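Local coordinates for oligopeptide-binding protein AppA (Bacillus subtilis, PDB 1XOC) that binds oligopeptides as the lipoprotein receptor of an ABC permease, which takes up tetra- and pentapeptides but not tripeptides and can replace the OPP system in sporulation and competence, at residues A[82-87]-A[137-142]; A[102-107]-A[127-132]. One frame throughout, in Å; residues are numbered along the deposited sequence.

Contact 1 (A[82-87]-A[137-142]); sequences YDVKIK and VLFKLK. With ZN (zinc ion), chain Q.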
loop_
_atom_site.group_PDB
_atom_site.type_symbol
_atom_site.label_atom_id
_atom_site.label_comp_id
_atom_site.label_asym_id
_atom_site.label_seq_id
_atom_site.Cartn_x
_atom_site.Cartn_y
_atom_site.Cartn_z
ATOM N N TYR A 82 10.697 -24.306 -1.862
ATOM C CA TYR A 82 10.581 -24.071 -0.413
ATOM C C TYR A 82 9.700 -25.126 0.198
ATOM O O TYR A 82 8.594 -25.300 -0.211
ATOM C CB TYR A 82 9.992 -22.682 -0.117
ATOM C CG TYR A 82 10.897 -21.592 -0.561
ATOM C CD1 TYR A 82 10.927 -21.172 -1.890
ATOM C CD2 TYR A 82 11.817 -21.022 0.317
ATOM C CE1 TYR A 82 11.803 -20.192 -2.323
ATOM C CE2 TYR A 82 12.660 -20.033 -0.104
ATOM C CZ TYR A 82 12.699 -19.638 -1.425
ATOM O OH TYR A 82 13.603 -18.673 -1.780
ATOM N N ASP A 83 10.235 -25.853 1.173
ATOM C CA ASP A 83 9.498 -26.894 1.925
ATOM C C ASP A 83 9.035 -26.287 3.226
ATOM O O ASP A 83 9.853 -25.843 4.037
ATOM C CB ASP A 83 10.460 -28.077 2.204
ATOM C CG ASP A 83 9.771 -29.303 2.814
ATOM O OD1 ASP A 83 8.507 -29.347 2.852
ATOM O OD2 ASP A 83 10.514 -30.232 3.207
ATOM N N VAL A 84 7.713 -26.227 3.412
ATOM C CA VAL A 84 7.106 -25.501 4.516
ATOM C C VAL A 84 6.288 -26.425 5.381
ATOM O O VAL A 84 5.406 -27.104 4.914
ATOM C CB VAL A 84 6.195 -24.400 3.973
ATOM C CG1 VAL A 84 5.384 -23.696 5.122
ATOM C CG2 VAL A 84 6.990 -23.392 3.175
ATOM N N LYS A 85 6.642 -26.492 6.658
ATOM C CA LYS A 85 5.869 -27.233 7.638
ATOM C C LYS A 85 4.994 -26.249 8.395
ATOM O O LYS A 85 5.458 -25.200 8.804
ATOM C CB LYS A 85 6.811 -27.949 8.593
ATOM C CG LYS A 85 7.614 -29.030 7.887
ATOM C CD LYS A 85 8.623 -29.756 8.794
ATOM C CE LYS A 85 9.566 -30.723 7.973
ATOM N NZ LYS A 85 10.285 -30.074 6.774
ATOM N N ILE A 86 3.736 -26.614 8.593
ATOM C CA ILE A 86 2.705 -25.751 9.155
ATOM C C ILE A 86 2.467 -26.164 10.601
ATOM O O ILE A 86 2.438 -27.353 10.899
ATOM C CB ILE A 86 1.398 -25.950 8.330
ATOM C CG1 ILE A 86 1.627 -25.569 6.841
ATOM C CG2 ILE A 86 0.234 -25.180 8.909
ATOM C CD1 ILE A 86 0.519 -26.013 5.907
ATOM N N LYS A 87 2.332 -25.198 11.496
ATOM C CA LYS A 87 1.941 -25.494 12.888
ATOM C C LYS A 87 0.638 -26.295 12.954
ATOM O O LYS A 87 -0.304 -26.036 12.192
ATOM C CB LYS A 87 1.817 -24.187 13.686
ATOM C CG LYS A 87 3.175 -23.513 13.977
ATOM C CD LYS A 87 2.962 -22.192 14.661
ATOM C CE LYS A 87 4.188 -21.594 15.260
ATOM N NZ LYS A 87 4.951 -20.778 14.354
ATOM N N VAL A 137 3.823 -28.517 2.909
ATOM C CA VAL A 137 3.633 -28.083 1.534
ATOM C C VAL A 137 4.964 -27.779 0.863
ATOM O O VAL A 137 5.862 -27.236 1.484
ATOM C CB VAL A 137 2.779 -26.797 1.498
ATOM C CG1 VAL A 137 2.694 -26.222 0.125
ATOM C CG2 VAL A 137 1.386 -27.095 1.986
ATOM N N LEU A 138 5.086 -28.130 -0.411
ATOM C CA LEU A 138 6.289 -27.810 -1.197
ATOM C C LEU A 138 5.907 -26.796 -2.270
ATOM O O LEU A 138 5.038 -27.058 -3.090
ATOM C CB LEU A 138 6.876 -29.053 -1.870
ATOM C CG LEU A 138 8.133 -28.795 -2.703
ATOM C CD1 LEU A 138 9.376 -28.545 -1.819
ATOM C CD2 LEU A 138 8.385 -29.984 -3.621
ATOM N N PHE A 139 6.563 -25.641 -2.226
ATOM C CA PHE A 139 6.464 -24.641 -3.265
ATOM C C PHE A 139 7.583 -24.807 -4.251
ATOM O O PHE A 139 8.765 -24.894 -3.846
ATOM C CB PHE A 139 6.556 -23.251 -2.663
ATOM C CG PHE A 139 5.409 -22.892 -1.745
ATOM C CD1 PHE A 139 5.504 -23.052 -0.388
ATOM C CD2 PHE A 139 4.258 -22.346 -2.245
ATOM C CE1 PHE A 139 4.430 -22.666 0.453
ATOM C CE2 PHE A 139 3.215 -21.959 -1.401
ATOM C CZ PHE A 139 3.296 -22.108 -0.076
ATOM N N LYS A 140 7.255 -24.864 -5.546
ATOM C CA LYS A 140 8.247 -24.989 -6.599
ATOM C C LYS A 140 8.173 -23.776 -7.511
ATOM O O LYS A 140 7.083 -23.381 -7.922
ATOM C CB LYS A 140 7.996 -26.246 -7.419
ATOM C CG LYS A 140 8.095 -27.519 -6.557
ATOM C CD LYS A 140 7.628 -28.785 -7.252
ATOM C CE LYS A 140 8.712 -29.428 -8.054
ATOM N NZ LYS A 140 8.200 -30.708 -8.586
ATOM N N LEU A 141 9.341 -23.211 -7.819
ATOM C CA LEU A 141 9.419 -21.989 -8.596
ATOM C C LEU A 141 9.943 -22.245 -10.010
ATOM O O LEU A 141 10.745 -23.145 -10.243
ATOM C CB LEU A 141 10.280 -20.935 -7.913
ATOM C CG LEU A 141 9.739 -20.205 -6.674
ATOM C CD1 LEU A 141 9.544 -21.159 -5.500
ATOM C CD2 LEU A 141 10.701 -19.051 -6.277
ATOM N N LYS A 142 9.478 -21.406 -10.939
ATOM C CA LYS A 142 9.897 -21.462 -12.340
ATOM C C LYS A 142 11.271 -20.828 -12.528
ATOM O O LYS A 142 11.978 -21.152 -13.470
ATOM C CB LYS A 142 8.918 -20.686 -13.231
ATOM C CG LYS A 142 7.461 -21.053 -13.185
ATOM C CD LYS A 142 6.671 -20.057 -14.056
ATOM C CE LYS A 142 5.174 -20.136 -13.874
ATOM N NZ LYS A 142 4.462 -19.626 -15.101
HETATM ZN ZN ZN Q . 6.863 -32.082 -9.864
#
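V84 and F139 meet on the helix-covered face of two neighbouring strands in the five-stranded antiparallel sheet: CG2 of V84 lies in the plane of the F139 ring, at its edge, 3.8 Å from CE1. With CG1 anti to the backbone N (chi1 173°), CG2 of V84 is turned beside that N, on the side of F139. One face of the same ring is covered near its rim by V137 CG1, two residues back. Farther along, CD1 of L141 sits at the edge of the Y82 ring, 3.9 Å from Y82 CD1; at the other end CD1 of I86 reaches V137 CG2. Branched and aromatic residues suit this face because helix 100-108 packs over part of it through V103 and V104, while F148 meets the rings of both Y82 and F139.

In the backbone ladder, Y82 pairs with F139 and V84 with V137 as hydrogen-bonded pairs, each closed by two N-H···O bonds, such as Y82 N to F139 O at 2.8 Å. D83 and L138 form the non-hydrogen-bonded pair between them and turn to the other face. There D83 OD2 forms a salt bridge with K85 NZ (3.6 Å) within one strand, K85 NZ also pairs with E136, and K140 NZ lies 2.3 Å from a zinc ion. The alternation gives one apolar face and one mixed face, where L138 lies among D83, K85 and K140.

Contact 2 (A[102-107]-A[127-132]); sequences DVVFTY and KSVEKK. With ZN (zinc ion), chain G.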
loop_
_atom_site.group_PDB
_atom_site.type_symbol
_atom_site.label_atom_id
_atom_site.label_comp_id
_atom_site.label_asym_id
_atom_site.label_seq_id
_atom_site.Cartn_x
_atom_site.Cartn_y
_atom_site.Cartn_z
ATOM N N ASP A 102 -5.459 -26.117 2.910
ATOM C CA ASP A 102 -5.830 -24.689 2.847
ATOM C C ASP A 102 -4.754 -23.853 2.222
ATOM O O ASP A 102 -4.987 -22.907 1.495
ATOM C CB ASP A 102 -6.142 -24.205 4.244
ATOM C CG ASP A 102 -7.252 -25.015 4.876
ATOM O OD1 ASP A 102 -8.337 -25.135 4.255
ATOM O OD2 ASP A 102 -7.075 -25.594 5.950
ATOM N N VAL A 103 -3.512 -24.183 2.530
ATOM C CA VAL A 103 -2.384 -23.457 1.972
ATOM C C VAL A 103 -2.241 -23.747 0.481
ATOM O O VAL A 103 -2.001 -22.843 -0.337
ATOM C CB VAL A 103 -1.056 -23.824 2.749
ATOM C CG1 VAL A 103 0.191 -23.195 2.122
ATOM C CG2 VAL A 103 -1.164 -23.458 4.231
ATOM N N VAL A 104 -2.364 -25.012 0.108
ATOM C CA VAL A 104 -2.308 -25.404 -1.293
ATOM C C VAL A 104 -3.460 -24.732 -2.071
ATOM O O VAL A 104 -3.248 -24.208 -3.158
ATOM C CB VAL A 104 -2.323 -26.953 -1.484
ATOM C CG1 VAL A 104 -2.422 -27.290 -2.984
ATOM C CG2 VAL A 104 -1.094 -27.571 -0.834
ATOM N N PHE A 105 -4.656 -24.764 -1.508
ATOM C CA PHE A 105 -5.786 -24.099 -2.123
ATOM C C PHE A 105 -5.493 -22.631 -2.369
ATOM O O PHE A 105 -5.646 -22.153 -3.470
ATOM C CB PHE A 105 -7.027 -24.262 -1.243
ATOM C CG PHE A 105 -8.128 -23.300 -1.566
ATOM C CD1 PHE A 105 -8.745 -23.344 -2.780
ATOM C CD2 PHE A 105 -8.523 -22.357 -0.664
ATOM C CE1 PHE A 105 -9.731 -22.470 -3.070
ATOM C CE2 PHE A 105 -9.512 -21.481 -0.970
ATOM C CZ PHE A 105 -10.108 -21.538 -2.169
ATOM N N THR A 106 -5.072 -21.925 -1.331
ATOM C CA THR A 106 -4.953 -20.477 -1.395
ATOM C C THR A 106 -3.903 -20.066 -2.417
ATOM O O THR A 106 -4.174 -19.221 -3.254
ATOM C CB THR A 106 -4.609 -19.889 -0.031
ATOM O OG1 THR A 106 -5.626 -20.244 0.922
ATOM C CG2 THR A 106 -4.483 -18.406 -0.095
ATOM N N TYR A 107 -2.728 -20.672 -2.379
ATOM C CA TYR A 107 -1.684 -20.240 -3.299
ATOM C C TYR A 107 -1.876 -20.746 -4.728
ATOM O O TYR A 107 -1.269 -20.188 -5.664
ATOM C CB TYR A 107 -0.330 -20.727 -2.814
ATOM C CG TYR A 107 0.310 -19.930 -1.702
ATOM C CD1 TYR A 107 -0.058 -20.114 -0.372
ATOM C CD2 TYR A 107 1.264 -18.963 -1.986
ATOM C CE1 TYR A 107 0.556 -19.368 0.663
ATOM C CE2 TYR A 107 1.901 -18.245 -0.947
ATOM C CZ TYR A 107 1.529 -18.443 0.352
ATOM O OH TYR A 107 2.134 -17.690 1.320
ATOM N N LYS A 127 5.656 -22.226 -10.030
ATOM C CA LYS A 127 5.285 -23.266 -10.965
ATOM C C LYS A 127 4.140 -24.096 -10.389
ATOM O O LYS A 127 3.164 -24.402 -11.091
ATOM C CB LYS A 127 6.467 -24.168 -11.212
ATOM C CG LYS A 127 6.215 -25.231 -12.249
ATOM C CD LYS A 127 7.374 -26.189 -12.267
ATOM C CE LYS A 127 8.600 -25.554 -12.874
ATOM N NZ LYS A 127 9.674 -26.579 -13.097
ATOM N N SER A 128 4.288 -24.500 -9.125
ATOM C CA SER A 128 3.286 -25.339 -8.474
ATOM C C SER A 128 3.386 -25.279 -6.967
ATOM O O SER A 128 4.400 -24.866 -6.413
ATOM C CB SER A 128 3.443 -26.799 -8.895
ATOM O OG SER A 128 4.717 -27.292 -8.532
ATOM N N VAL A 129 2.325 -25.766 -6.364
ATOM C CA VAL A 129 2.259 -25.845 -4.924
ATOM C C VAL A 129 1.630 -27.191 -4.594
ATOM O O VAL A 129 0.524 -27.477 -5.067
ATOM C CB VAL A 129 1.374 -24.709 -4.282
ATOM C CG1 VAL A 129 1.241 -24.873 -2.788
ATOM C CG2 VAL A 129 1.879 -23.356 -4.683
ATOM N N GLU A 130 2.347 -28.034 -3.815
ATOM C CA GLU A 130 2.009 -29.445 -3.641
ATOM C C GLU A 130 1.867 -29.810 -2.189
ATOM O O GLU A 130 2.664 -29.401 -1.368
ATOM C CB GLU A 130 3.128 -30.336 -4.208
ATOM C CG GLU A 130 3.368 -30.127 -5.658
ATOM C CD GLU A 130 4.429 -31.011 -6.210
ATOM O OE1 GLU A 130 5.214 -31.559 -5.410
ATOM O OE2 GLU A 130 4.478 -31.156 -7.453
ATOM N N LYS A 131 0.861 -30.606 -1.885
ATOM C CA LYS A 131 0.694 -31.144 -0.551
ATOM C C LYS A 131 1.620 -32.322 -0.376
ATOM O O LYS A 131 1.597 -33.258 -1.172
ATOM C CB LYS A 131 -0.751 -31.620 -0.376
ATOM C CG LYS A 131 -1.054 -32.158 1.012
ATOM C CD LYS A 131 -2.497 -32.571 1.113
ATOM C CE LYS A 131 -2.809 -33.151 2.466
ATOM N NZ LYS A 131 -4.247 -33.565 2.520
ATOM N N LYS A 132 2.420 -32.258 0.680
ATOM C CA LYS A 132 3.345 -33.350 1.032
ATOM C C LYS A 132 2.969 -34.078 2.319
ATOM O O LYS A 132 3.580 -35.071 2.652
ATOM C CB LYS A 132 4.774 -32.830 1.085
ATOM C CG LYS A 132 5.224 -32.279 -0.286
ATOM C CD LYS A 132 5.359 -33.433 -1.271
ATOM C CE LYS A 132 6.227 -33.080 -2.458
ATOM N NZ LYS A 132 6.146 -34.164 -3.485
HETATM ZN ZN ZN G . 5.990 -32.778 -7.220
HETATM O O HOH W 1 7.712 -32.972 -5.708
HETATM O O HOH W 2 4.993 -34.756 -6.696
#
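A helix packed on the outermost strand of an antiparallel sheet brings V104 against V129, helix 100-108 running almost opposite to the strand, at 168° between the short segments. The axes approach to 8.0 Å, a separation spanned by small branched side chains. V129 is directed at the helix from its CB, and its CG1 lies 3.9 Å from V104 CA, while its other methyl, CG2, meets CB of Y107 at 3.9 Å. V104 answers with both branches: CG1, anti to its own backbone N (chi1 174°), comes 3.6 Å from the carbonyl O of V129, and CG2 lies over the next peptide, 3.8 Å from K131 N. Valine suits both places, since two methyls on a short stem cover a strand backbone closely. Y107 touches the strand by CB; its ring leads away and meets F139 edge-to-face.

K131 lends its CB to V104, and its extended chain carries NZ to a salt bridge with D101. On the far side of the strand, the E130 carboxylate chelates a zinc ion through both oxygens, OE2 at 2.2 Å, and two waters also bind it. K132 NZ donates to one of these waters (3.0 Å) and weakly to OE1 of E130. Apolar contact thus fills the interface, and the K131-D101 salt bridge adds a polar tie at its margin, while E130 and K132 turn to the zinc.

How the contacts relate
From the N terminus, strand 81-86 leads into helix 100-108, and the chain then returns through strand 126-133 and its hairpin partner 136-141. Contact 1 joins the first and last of these and closes the longer loop; contact 2 joins the middle two and closes a shorter loop wholly within it, so the two nest. Their centres lie about 8 Å apart. Strands 136-141 and 126-133 are sheet neighbours, with probable hydrogen bonds from L138 N to E130 O and K127 N to K140 O, the latter at a classic bulge where K127 and S128 both face K140. I86 CD1 packs on V103 CG2, and with contact 2 and the V137 and F139 contacts the helix touches three strands.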